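Long-range contacts in insect group II chitinase (PDB 5Y2B), which probably hydrolyses chitin as a family 18 glycoside hydrolase, with a chain of N-acetylglucosamine units bound in its cleft: residues Thr197-Gly202 and Pro249-Ser254; Pro213-Pro218 and Tyr306-Pro311; Phe284-Glu289 and Leu348-Tyr353. All coordinates share one frame; numbering follows the deposited sequence.

Interaction 1: Thr197-Gly202 and Pro249-Ser254. With NAG (2-acetamido-2-deoxy-beta-D-glucopyranose), chain B; NAG (2-acetamido-2-deoxy-beta-D-glucopyranose), chain C; NAG (2-acetamido-2-deoxy-beta-D-glucopyranose), chain D; NAG (2-acetamido-2-deoxy-beta-D-glucopyranose), chain E.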
# COMPACT_ATOMS: atom_id res chain seq x y z
N THR A 197 -2.48 6.12 1.09
CA THR A 197 -3.75 6.82 1.24
C THR A 197 -4.93 5.85 1.46
O THR A 197 -5.91 5.85 0.72
CB THR A 197 -3.98 7.72 0.01
OG1 THR A 197 -3.48 7.04 -1.18
CG2 THR A 197 -3.25 9.07 0.18
N TYR A 198 -4.82 5.00 2.49
CA TYR A 198 -5.86 4.06 2.84
C TYR A 198 -5.61 3.66 4.29
O TYR A 198 -4.67 4.15 4.92
CB TYR A 198 -5.87 2.85 1.90
CG TYR A 198 -4.52 2.27 1.57
CD1 TYR A 198 -3.81 1.54 2.52
CD2 TYR A 198 -3.96 2.42 0.31
CE1 TYR A 198 -2.57 1.00 2.24
CE2 TYR A 198 -2.72 1.87 0.01
CZ TYR A 198 -2.04 1.17 1.00
OH TYR A 198 -0.82 0.63 0.72
N ASP A 199 -6.43 2.74 4.80
CA ASP A 199 -6.40 2.37 6.23
C ASP A 199 -6.55 3.59 7.14
O ASP A 199 -5.99 3.65 8.25
CB ASP A 199 -5.13 1.59 6.56
CG ASP A 199 -5.19 0.12 6.07
OD1 ASP A 199 -6.26 -0.36 5.62
OD2 ASP A 199 -4.14 -0.54 6.14
N TYR A 200 -7.29 4.59 6.65
CA TYR A 200 -7.71 5.71 7.48
C TYR A 200 -8.67 5.27 8.57
O TYR A 200 -8.73 5.91 9.62
CB TYR A 200 -8.40 6.77 6.62
CG TYR A 200 -7.47 7.59 5.74
CD1 TYR A 200 -6.65 8.57 6.28
CD2 TYR A 200 -7.44 7.40 4.37
CE1 TYR A 200 -5.84 9.35 5.47
CE2 TYR A 200 -6.63 8.17 3.54
CZ TYR A 200 -5.82 9.14 4.12
OH TYR A 200 -5.02 9.91 3.32
N HIS A 201 -9.47 4.22 8.33
CA HIS A 201 -10.51 3.78 9.26
C HIS A 201 -10.56 2.26 9.25
O HIS A 201 -10.17 1.62 8.27
CB HIS A 201 -11.90 4.38 8.93
CG HIS A 201 -11.93 5.87 9.04
ND1 HIS A 201 -11.79 6.54 10.25
CD2 HIS A 201 -12.00 6.83 8.08
CE1 HIS A 201 -11.80 7.84 10.02
NE2 HIS A 201 -11.91 8.04 8.72
N GLY A 202 -11.04 1.70 10.36
CA GLY A 202 -10.99 0.27 10.60
C GLY A 202 -11.44 -0.06 12.02
O GLY A 202 -11.83 0.83 12.78
N PRO A 249 -6.51 1.11 -2.26
CA PRO A 249 -6.70 -0.24 -1.71
C PRO A 249 -7.55 -1.12 -2.62
O PRO A 249 -8.57 -0.68 -3.16
CB PRO A 249 -7.44 0.02 -0.39
CG PRO A 249 -8.33 1.22 -0.76
CD PRO A 249 -7.57 2.04 -1.82
N MET A 250 -7.09 -2.37 -2.80
CA MET A 250 -7.85 -3.38 -3.51
C MET A 250 -8.65 -4.25 -2.56
O MET A 250 -9.00 -5.38 -2.90
CB MET A 250 -6.95 -4.27 -4.39
CG MET A 250 -5.98 -3.52 -5.34
SD MET A 250 -6.75 -2.82 -6.81
CE MET A 250 -7.19 -1.17 -6.20
N TYR A 251 -8.92 -3.75 -1.35
CA TYR A 251 -9.51 -4.55 -0.28
C TYR A 251 -10.35 -3.60 0.56
O TYR A 251 -10.39 -2.37 0.34
CB TYR A 251 -8.44 -5.23 0.58
CG TYR A 251 -7.62 -4.19 1.29
CD1 TYR A 251 -6.59 -3.54 0.64
CD2 TYR A 251 -7.94 -3.79 2.58
CE1 TYR A 251 -5.87 -2.57 1.25
CE2 TYR A 251 -7.24 -2.82 3.21
CZ TYR A 251 -6.21 -2.21 2.54
OH TYR A 251 -5.51 -1.25 3.17
N GLY A 252 -11.04 -4.19 1.52
CA GLY A 252 -11.99 -3.45 2.32
C GLY A 252 -11.67 -3.67 3.78
O GLY A 252 -11.12 -4.70 4.17
N GLN A 253 -11.99 -2.66 4.58
CA GLN A 253 -11.96 -2.80 6.02
C GLN A 253 -13.34 -3.30 6.49
O GLN A 253 -14.37 -2.73 6.14
CB GLN A 253 -11.60 -1.46 6.67
CG GLN A 253 -10.09 -1.07 6.60
CD GLN A 253 -9.17 -1.98 7.41
OE1 GLN A 253 -9.61 -2.67 8.32
NE2 GLN A 253 -7.88 -1.98 7.08
N SER A 254 -13.34 -4.33 7.31
CA SER A 254 -14.58 -4.98 7.72
C SER A 254 -14.80 -4.80 9.22
O SER A 254 -13.85 -4.70 10.02
CB SER A 254 -14.56 -6.48 7.36
OG SER A 254 -13.61 -7.16 8.18
C1 NAG B . 0.48 -1.07 4.63
C2 NAG B . 1.75 -1.96 4.45
C3 NAG B . 1.42 -3.46 4.54
C4 NAG B . -0.03 -3.65 4.96
C5 NAG B . -0.98 -2.92 4.01
C6 NAG B . -2.39 -2.90 4.52
C7 NAG B . 2.01 -1.21 2.10
C8 NAG B . 3.04 -0.87 1.00
N2 NAG B . 2.53 -1.64 3.27
O3 NAG B . 2.32 -4.04 5.48
O4 NAG B . -0.45 -5.00 4.80
O5 NAG B . -0.59 -1.56 3.80
O6 NAG B . -3.23 -2.23 3.60
O7 NAG B . 0.78 -1.11 1.90
C1 NAG C . -2.29 -0.03 9.54
C2 NAG C . -2.50 -1.47 9.18
C3 NAG C . -1.40 -1.97 8.27
C4 NAG C . -1.13 -0.98 7.15
C5 NAG C . -1.15 0.50 7.57
C6 NAG C . -1.22 1.44 6.37
C7 NAG C . -3.61 -2.97 10.80
C8 NAG C . -3.44 -3.67 12.15
N2 NAG C . -2.56 -2.25 10.40
O3 NAG C . -1.84 -3.16 7.67
O4 NAG C . 0.19 -1.25 6.64
O5 NAG C . -2.28 0.75 8.38
O6 NAG C . -0.53 2.66 6.59
O7 NAG C . -4.65 -3.05 10.13
C1 NAG D . -4.34 3.65 12.39
C2 NAG D . -3.68 3.91 11.05
C3 NAG D . -3.65 2.65 10.21
C4 NAG D . -3.10 1.49 11.02
C5 NAG D . -3.81 1.36 12.36
C6 NAG D . -3.20 0.31 13.25
C7 NAG D . -3.80 6.15 10.15
C8 NAG D . -4.64 7.17 9.41
N2 NAG D . -4.37 4.96 10.33
O3 NAG D . -2.82 2.94 9.11
O4 NAG D . -3.42 0.29 10.34
O5 NAG D . -3.72 2.61 13.03
O6 NAG D . -4.13 -0.12 14.21
O7 NAG D . -2.65 6.40 10.56
C1 NAG E . -5.74 6.96 15.97
C2 NAG E . -5.52 5.56 16.43
C3 NAG E . -4.57 4.86 15.42
C4 NAG E . -5.08 5.07 13.99
C5 NAG E . -5.65 6.48 13.66
C6 NAG E . -6.59 6.55 12.44
C7 NAG E . -5.18 5.03 18.92
C8 NAG E . -5.71 3.61 18.75
N2 NAG E . -4.96 5.72 17.78
O1 NAG E . -6.30 7.71 17.01
O3 NAG E . -4.36 3.48 15.69
O4 NAG E . -4.05 4.83 13.06
O5 NAG E . -6.42 6.96 14.76
O6 NAG E . -7.65 5.59 12.37
O7 NAG E . -4.77 5.46 20.01
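A chi1 of -76° places CG of Asp199 beside its own backbone N, and one of 64° lodges CG of Tyr251 between its N and carbonyl carbon, which brings carboxylate and phenol together where the loop after strand 192-195 meets strand 244-257, at the sugar-binding end of the TIM barrel. Tyr251 OH donates to Asp199 OD1 over 2.7 Å, the acceptor lying in the plane of the phenol ring. Gln253 NE2 reaches the same Asp199 OD1, also at 2.7 Å, but from the opposite face of the carboxylate, whose plane stands 71° from the amide. On its bent chain, Gln253 CG passes His201 O at 3.2 Å. Tyr198 lays its CB against Pro249 CB (4.0 Å) and brings CD1 beside Tyr251 OH (3.3 Å). With an alanine in place of Asp199, Tyr251 OH and Gln253 NE2 would probably lose their shared acceptor and turn more freely. Two sugars complete the network: O6 of the chain B NAG donates to Tyr251 OH at 2.5 Å, while Asp199 O accepts from N2 of the chain D NAG. Tyr198 OH donates to the chain B acetamido O7 at 2.6 Å, consistent with the family's substrate-assisted mechanism, in which that oxygen attacks the anomeric carbon.

Interaction 2: Pro213-Pro218 and Tyr306-Pro311; sequences PLYYHP and YQRMGP. With NAG (2-acetamido-2-deoxy-beta-D-glucopyranose), chain F.
Arg308 O is gripped by two successive backbone amides of the facing loop: Tyr215 N donates to it at 2.9 Å with a nearly straight bond (172°), and Leu214 N adds a weak, bent one at 2.8 Å. They join the loop between strand 192-195 and helix 227-236 to the one between strands 300-302 and 312-315. The arginine side chain, bent at chi2 and chi3, curls back across Tyr215, whose CD2 sits 3.7 Å above the middle of the guanidinium with the planes 37° apart. Arg308 NE donates to Tyr306 O at 3.1 Å, with a weak second bond from NH1, which probably limits rotation of the head. C8 of the chain F NAG, probably a glycan on Asn228 rather than substrate, covers one face of the Tyr215 ring and Leu214 CG the other. A water accepts from Arg308 NH2 and donates to Tyr216 O and O7 of that sugar. Met309 CE makes a CH-pi contact over the His217 face, 4.1 Å from the ring centroid, and Met309 CB packs on Pro213 CB. Lys330 NZ, bonded to Gln307 O, lies close to Arg308 NH1, a like-charge pair. Carbonyl oxygen and water, not a carboxylate, thus take the guanidinium hydrogens within this contact.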
# COMPACT_ATOMS: atom_id res chain seq x y z
N PRO A 213 -11.20 7.35 2.25
CA PRO A 213 -11.96 8.49 1.70
C PRO A 213 -11.06 9.33 0.81
O PRO A 213 -9.87 9.50 1.09
CB PRO A 213 -12.39 9.30 2.95
CG PRO A 213 -12.08 8.45 4.13
CD PRO A 213 -11.04 7.44 3.72
N LEU A 214 -11.62 9.81 -0.30
CA LEU A 214 -10.89 10.73 -1.17
C LEU A 214 -10.96 12.16 -0.64
O LEU A 214 -9.93 12.85 -0.54
CB LEU A 214 -11.43 10.66 -2.59
CG LEU A 214 -10.88 11.67 -3.60
CD1 LEU A 214 -9.36 11.55 -3.76
CD2 LEU A 214 -11.60 11.57 -4.97
N TYR A 215 -12.15 12.63 -0.31
CA TYR A 215 -12.38 14.01 0.13
C TYR A 215 -12.96 14.03 1.54
O TYR A 215 -13.52 13.06 2.04
CB TYR A 215 -13.32 14.78 -0.81
CG TYR A 215 -12.78 14.98 -2.17
CD1 TYR A 215 -11.57 15.64 -2.37
CD2 TYR A 215 -13.48 14.53 -3.29
CE1 TYR A 215 -11.06 15.84 -3.66
CE2 TYR A 215 -12.99 14.73 -4.59
CZ TYR A 215 -11.78 15.38 -4.75
OH TYR A 215 -11.27 15.60 -5.99
N TYR A 216 -12.79 15.18 2.16
CA TYR A 216 -13.43 15.41 3.45
C TYR A 216 -14.94 15.27 3.29
O TYR A 216 -15.51 15.63 2.25
CB TYR A 216 -13.01 16.78 3.98
CG TYR A 216 -13.83 17.23 5.14
CD1 TYR A 216 -13.66 16.66 6.40
CD2 TYR A 216 -14.80 18.22 4.97
CE1 TYR A 216 -14.43 17.05 7.46
CE2 TYR A 216 -15.58 18.62 6.02
CZ TYR A 216 -15.39 18.05 7.27
OH TYR A 216 -16.17 18.46 8.33
N HIS A 217 -15.59 14.68 4.29
CA HIS A 217 -17.02 14.43 4.28
C HIS A 217 -17.59 14.98 5.57
O HIS A 217 -17.00 14.81 6.64
CB HIS A 217 -17.32 12.92 4.13
CG HIS A 217 -18.77 12.55 4.24
ND1 HIS A 217 -19.37 12.25 5.45
CD2 HIS A 217 -19.72 12.36 3.29
CE1 HIS A 217 -20.63 11.91 5.24
NE2 HIS A 217 -20.87 11.97 3.94
N PRO A 218 -18.75 15.66 5.52
CA PRO A 218 -19.17 16.50 6.66
C PRO A 218 -19.34 15.77 7.97
O PRO A 218 -19.34 16.43 9.01
CB PRO A 218 -20.49 17.11 6.17
CG PRO A 218 -20.84 16.40 4.93
CD PRO A 218 -19.56 15.94 4.32
N TYR A 306 -22.37 12.22 -2.76
CA TYR A 306 -21.39 13.31 -2.87
C TYR A 306 -20.06 12.83 -3.44
O TYR A 306 -19.28 13.67 -3.90
CB TYR A 306 -21.16 13.96 -1.50
N GLN A 307 -19.81 11.51 -3.46
CA GLN A 307 -18.57 10.90 -3.95
C GLN A 307 -17.34 11.52 -3.28
O GLN A 307 -16.37 11.92 -3.92
CB GLN A 307 -18.47 10.95 -5.48
CG GLN A 307 -19.27 9.80 -6.21
CD GLN A 307 -18.45 9.05 -7.29
OE1 GLN A 307 -18.15 7.87 -7.12
NE2 GLN A 307 -18.13 9.71 -8.40
N ARG A 308 -17.41 11.61 -1.95
CA ARG A 308 -16.22 11.88 -1.16
C ARG A 308 -15.44 10.59 -0.87
O ARG A 308 -14.25 10.66 -0.54
CB ARG A 308 -16.62 12.58 0.17
CG ARG A 308 -17.69 13.66 0.04
CD ARG A 308 -17.12 14.97 -0.53
NE ARG A 308 -17.20 15.04 -1.99
CZ ARG A 308 -16.78 16.07 -2.74
NH1 ARG A 308 -16.90 16.02 -4.07
NH2 ARG A 308 -16.23 17.15 -2.18
N MET A 309 -16.08 9.43 -1.00
CA MET A 309 -15.51 8.14 -0.63
C MET A 309 -16.23 7.05 -1.42
O MET A 309 -17.29 7.29 -2.01
CB MET A 309 -15.63 7.90 0.87
CG MET A 309 -17.08 7.76 1.28
SD MET A 309 -17.33 7.62 3.03
CE MET A 309 -17.11 9.34 3.62
N GLY A 310 -15.65 5.84 -1.39
CA GLY A 310 -16.27 4.71 -2.01
C GLY A 310 -17.46 4.18 -1.21
O GLY A 310 -17.86 4.73 -0.17
N PRO A 311 -18.02 3.07 -1.69
CA PRO A 311 -19.18 2.46 -1.02
C PRO A 311 -18.79 1.78 0.29
O PRO A 311 -17.62 1.58 0.62
CB PRO A 311 -19.67 1.44 -2.05
CG PRO A 311 -18.43 1.08 -2.81
CD PRO A 311 -17.66 2.35 -2.93
C1 NAG F . -8.76 19.34 -1.22
C2 NAG F . -10.03 20.20 -1.17
C3 NAG F . -9.70 21.65 -1.54
C4 NAG F . -8.63 22.21 -0.62
C5 NAG F . -7.37 21.32 -0.66
C6 NAG F . -6.32 21.74 0.35
C7 NAG F . -12.25 19.18 -1.61
C8 NAG F . -13.20 18.73 -2.68
N2 NAG F . -11.08 19.68 -2.05
O3 NAG F . -10.88 22.44 -1.48
O4 NAG F . -8.29 23.55 -0.97
O5 NAG F . -7.72 19.96 -0.36
O6 NAG F . -6.40 20.98 1.55
O7 NAG F . -12.53 19.08 -0.41
O HOH W 1 -15.38 17.78 0.43

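Interaction 3: Phe284-Glu289 and Leu348-Tyr353. With NAG (2-acetamido-2-deoxy-beta-D-glucopyranose), chain G.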
# COMPACT_ATOMS: atom_id res chain seq x y z
N PHE A 284 -10.40 -7.49 7.59
CA PHE A 284 -10.36 -7.09 6.18
C PHE A 284 -10.85 -8.19 5.24
O PHE A 284 -10.95 -9.37 5.60
CB PHE A 284 -8.97 -6.56 5.75
CG PHE A 284 -8.02 -7.60 5.19
CD1 PHE A 284 -7.17 -8.29 6.04
CD2 PHE A 284 -7.92 -7.82 3.82
CE1 PHE A 284 -6.26 -9.24 5.51
CE2 PHE A 284 -7.04 -8.74 3.30
CZ PHE A 284 -6.21 -9.47 4.16
N LEU A 285 -11.18 -7.76 4.02
CA LEU A 285 -11.66 -8.63 2.96
C LEU A 285 -11.08 -8.14 1.65
O LEU A 285 -11.04 -6.93 1.40
CB LEU A 285 -13.17 -8.64 2.87
CG LEU A 285 -13.93 -9.09 4.10
CD1 LEU A 285 -15.38 -8.79 3.87
CD2 LEU A 285 -13.72 -10.60 4.32
N ALA A 286 -10.62 -9.09 0.84
CA ALA A 286 -10.20 -8.78 -0.51
C ALA A 286 -11.41 -8.31 -1.31
O ALA A 286 -12.55 -8.70 -1.04
CB ALA A 286 -9.58 -10.02 -1.17
N TYR A 287 -11.16 -7.51 -2.34
CA TYR A 287 -12.27 -7.11 -3.19
C TYR A 287 -12.99 -8.31 -3.78
O TYR A 287 -14.22 -8.29 -3.93
CB TYR A 287 -11.79 -6.23 -4.33
CG TYR A 287 -12.93 -5.78 -5.21
CD1 TYR A 287 -13.82 -4.77 -4.78
CD2 TYR A 287 -13.13 -6.33 -6.45
CE1 TYR A 287 -14.85 -4.33 -5.61
CE2 TYR A 287 -14.16 -5.91 -7.28
CZ TYR A 287 -15.01 -4.90 -6.85
OH TYR A 287 -16.03 -4.50 -7.67
N TYR A 288 -12.25 -9.35 -4.18
CA TYR A 288 -12.99 -10.49 -4.72
C TYR A 288 -13.82 -11.19 -3.65
O TYR A 288 -14.75 -11.92 -3.98
CB TYR A 288 -12.07 -11.49 -5.43
CG TYR A 288 -11.03 -12.17 -4.54
CD1 TYR A 288 -11.37 -13.24 -3.75
CD2 TYR A 288 -9.71 -11.72 -4.53
CE1 TYR A 288 -10.42 -13.88 -2.94
CE2 TYR A 288 -8.74 -12.34 -3.72
CZ TYR A 288 -9.10 -13.42 -2.93
OH TYR A 288 -8.14 -14.04 -2.13
N GLU A 289 -13.52 -10.97 -2.37
CA GLU A 289 -14.41 -11.49 -1.34
C GLU A 289 -15.64 -10.60 -1.19
O GLU A 289 -16.76 -11.10 -1.02
CB GLU A 289 -13.68 -11.62 -0.01
CG GLU A 289 -12.72 -12.80 -0.03
CD GLU A 289 -11.74 -12.84 1.15
OE1 GLU A 289 -11.20 -11.77 1.57
OE2 GLU A 289 -11.52 -13.97 1.64
N LEU A 348 -1.81 -6.67 -5.72
CA LEU A 348 -2.24 -7.35 -6.95
C LEU A 348 -3.24 -8.45 -6.66
O LEU A 348 -4.25 -8.59 -7.37
CB LEU A 348 -1.03 -7.98 -7.66
CG LEU A 348 -0.27 -6.94 -8.48
CD1 LEU A 348 1.14 -7.46 -8.76
CD2 LEU A 348 -1.07 -6.62 -9.76
N ASP A 349 -3.00 -9.20 -5.60
CA ASP A 349 -3.67 -10.45 -5.28
C ASP A 349 -5.00 -10.24 -4.56
O ASP A 349 -5.68 -11.23 -4.27
CB ASP A 349 -2.78 -11.28 -4.39
CG ASP A 349 -2.28 -10.48 -3.17
OD1 ASP A 349 -2.97 -10.48 -2.10
OD2 ASP A 349 -1.21 -9.82 -3.30
N LEU A 350 -5.35 -9.00 -4.24
CA LEU A 350 -6.61 -8.73 -3.55
C LEU A 350 -7.70 -8.23 -4.50
O LEU A 350 -8.89 -8.30 -4.15
CB LEU A 350 -6.40 -7.72 -2.41
CG LEU A 350 -5.41 -8.19 -1.34
CD1 LEU A 350 -4.92 -7.12 -0.35
CD2 LEU A 350 -6.04 -9.40 -0.58
N ASP A 351 -7.31 -7.73 -5.68
CA ASP A 351 -8.25 -7.41 -6.75
C ASP A 351 -8.88 -8.70 -7.28
O ASP A 351 -8.42 -9.80 -6.97
CB ASP A 351 -7.51 -6.66 -7.87
CG ASP A 351 -8.45 -5.97 -8.86
OD1 ASP A 351 -9.68 -5.92 -8.65
OD2 ASP A 351 -7.94 -5.50 -9.88
N ASP A 352 -9.96 -8.59 -8.06
CA ASP A 352 -10.60 -9.79 -8.62
C ASP A 352 -9.86 -10.26 -9.88
O ASP A 352 -10.37 -10.20 -11.01
CB ASP A 352 -12.07 -9.52 -8.92
CG ASP A 352 -12.81 -10.79 -9.32
OD1 ASP A 352 -12.29 -11.90 -9.02
OD2 ASP A 352 -13.91 -10.67 -9.90
N TYR A 353 -8.62 -10.76 -9.66
CA TYR A 353 -7.80 -11.15 -10.79
C TYR A 353 -8.35 -12.39 -11.49
O TYR A 353 -8.06 -12.57 -12.67
CB TYR A 353 -6.33 -11.40 -10.38
CG TYR A 353 -6.18 -12.46 -9.33
CD1 TYR A 353 -6.42 -12.16 -7.99
CD2 TYR A 353 -5.78 -13.77 -9.65
CE1 TYR A 353 -6.30 -13.11 -7.00
CE2 TYR A 353 -5.64 -14.76 -8.64
CZ TYR A 353 -5.92 -14.42 -7.32
OH TYR A 353 -5.82 -15.34 -6.28
C1 NAG G . -0.40 -5.91 5.84
C2 NAG G . -1.33 -7.05 5.47
C3 NAG G . -1.09 -8.22 6.39
C4 NAG G . 0.38 -8.60 6.27
C5 NAG G . 1.24 -7.39 6.67
C6 NAG G . 2.72 -7.65 6.51
C7 NAG G . -3.45 -6.49 4.35
C8 NAG G . -4.89 -5.97 4.54
N2 NAG G . -2.72 -6.62 5.46
O3 NAG G . -1.93 -9.28 5.98
O4 NAG G . 0.75 -9.58 7.21
O5 NAG G . 0.91 -6.33 5.77
O6 NAG G . 3.49 -6.60 7.06
O7 NAG G . -2.99 -6.80 3.24
O HOH W 2 -5.57 -13.76 -3.14
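Leu350 CD2 is the apolar centre, set against Ala286 CB at 3.6 Å and against the edge of the Phe284 ring at CE2, 4.1 Å away. Here the loop 348-353, which follows barrel strand 342-346, meets the turn from strand 284-286 into helix 287-296. The acetamido methyl of the chain G NAG packs over one face of Phe284, its C8 standing 3.4 Å above the ring centre; the bound saccharide is also held by Trp346 NE1. The Ala286 methyl also lies 3.5 Å above one face of the Tyr288 ring, offset toward the rim. That ring is reached by setting CG between the backbone N and the carbonyl carbon (chi1 63°), which turns it back across the loop. Its edge then meets two carbonyls, Tyr288 CE2 lying 3.3 Å from Asp349 O, in the ring plane, and CD2 close to Asp351 O. A water bridges the Tyr288 hydroxyl and Asp349 O, and Tyr353 CE1 approaches CE2 of the same ring.

The polar border begins at Leu350 O, which accepts a weak bond from Tyr287 N at 3.0 Å, in the first turn of the helix. Ala286 is its N-cap, and Glu289 OE1 bends back to take Ala286 N at 2.8 Å through the anti lone pair. This is one half of a capping box, since alanine has no side-chain oxygen to return the bond. Beyond it, Asp351 OD1 accepts Asp352 N at 2.7 Å, and Asp352, the centre of an inverse gamma turn, offers its carboxylate to Arg356 N and Cys357 N. Asp349 turns to a salt bridge with Arg20. The buried carboxylates are thus spent mostly on backbone amides, with hydroxyls, a histidine and an arginine as further partners, which probably keeps them ionised and the loop shape fixed next to Phe284 and its sugar.

How the interactions relate
Interactions 1 and 3 lie about 12 Å apart between centres and meet along neighbouring antiparallel strands 244-257 and 284-286, where Gly252 N probably bonds Leu285 O. Interaction 2 sits about 13 Å from interaction 1, touching it where Tyr200 packs on Pro213, and about 21 Å from interaction 3. Along the chain, interaction 1 closes before interaction 3 opens, while the segments of interaction 2 alternate with those of both. All lie in the TIM-barrel family 18 region. Residues 284-289 and 306-311 probably belong to the insertion that follows barrel strand 244-257 and walls the substrate cleft in many such chitinases; interactions 1 and 3 line the sugar chain, interaction 2 ties that wall to a barrel loop.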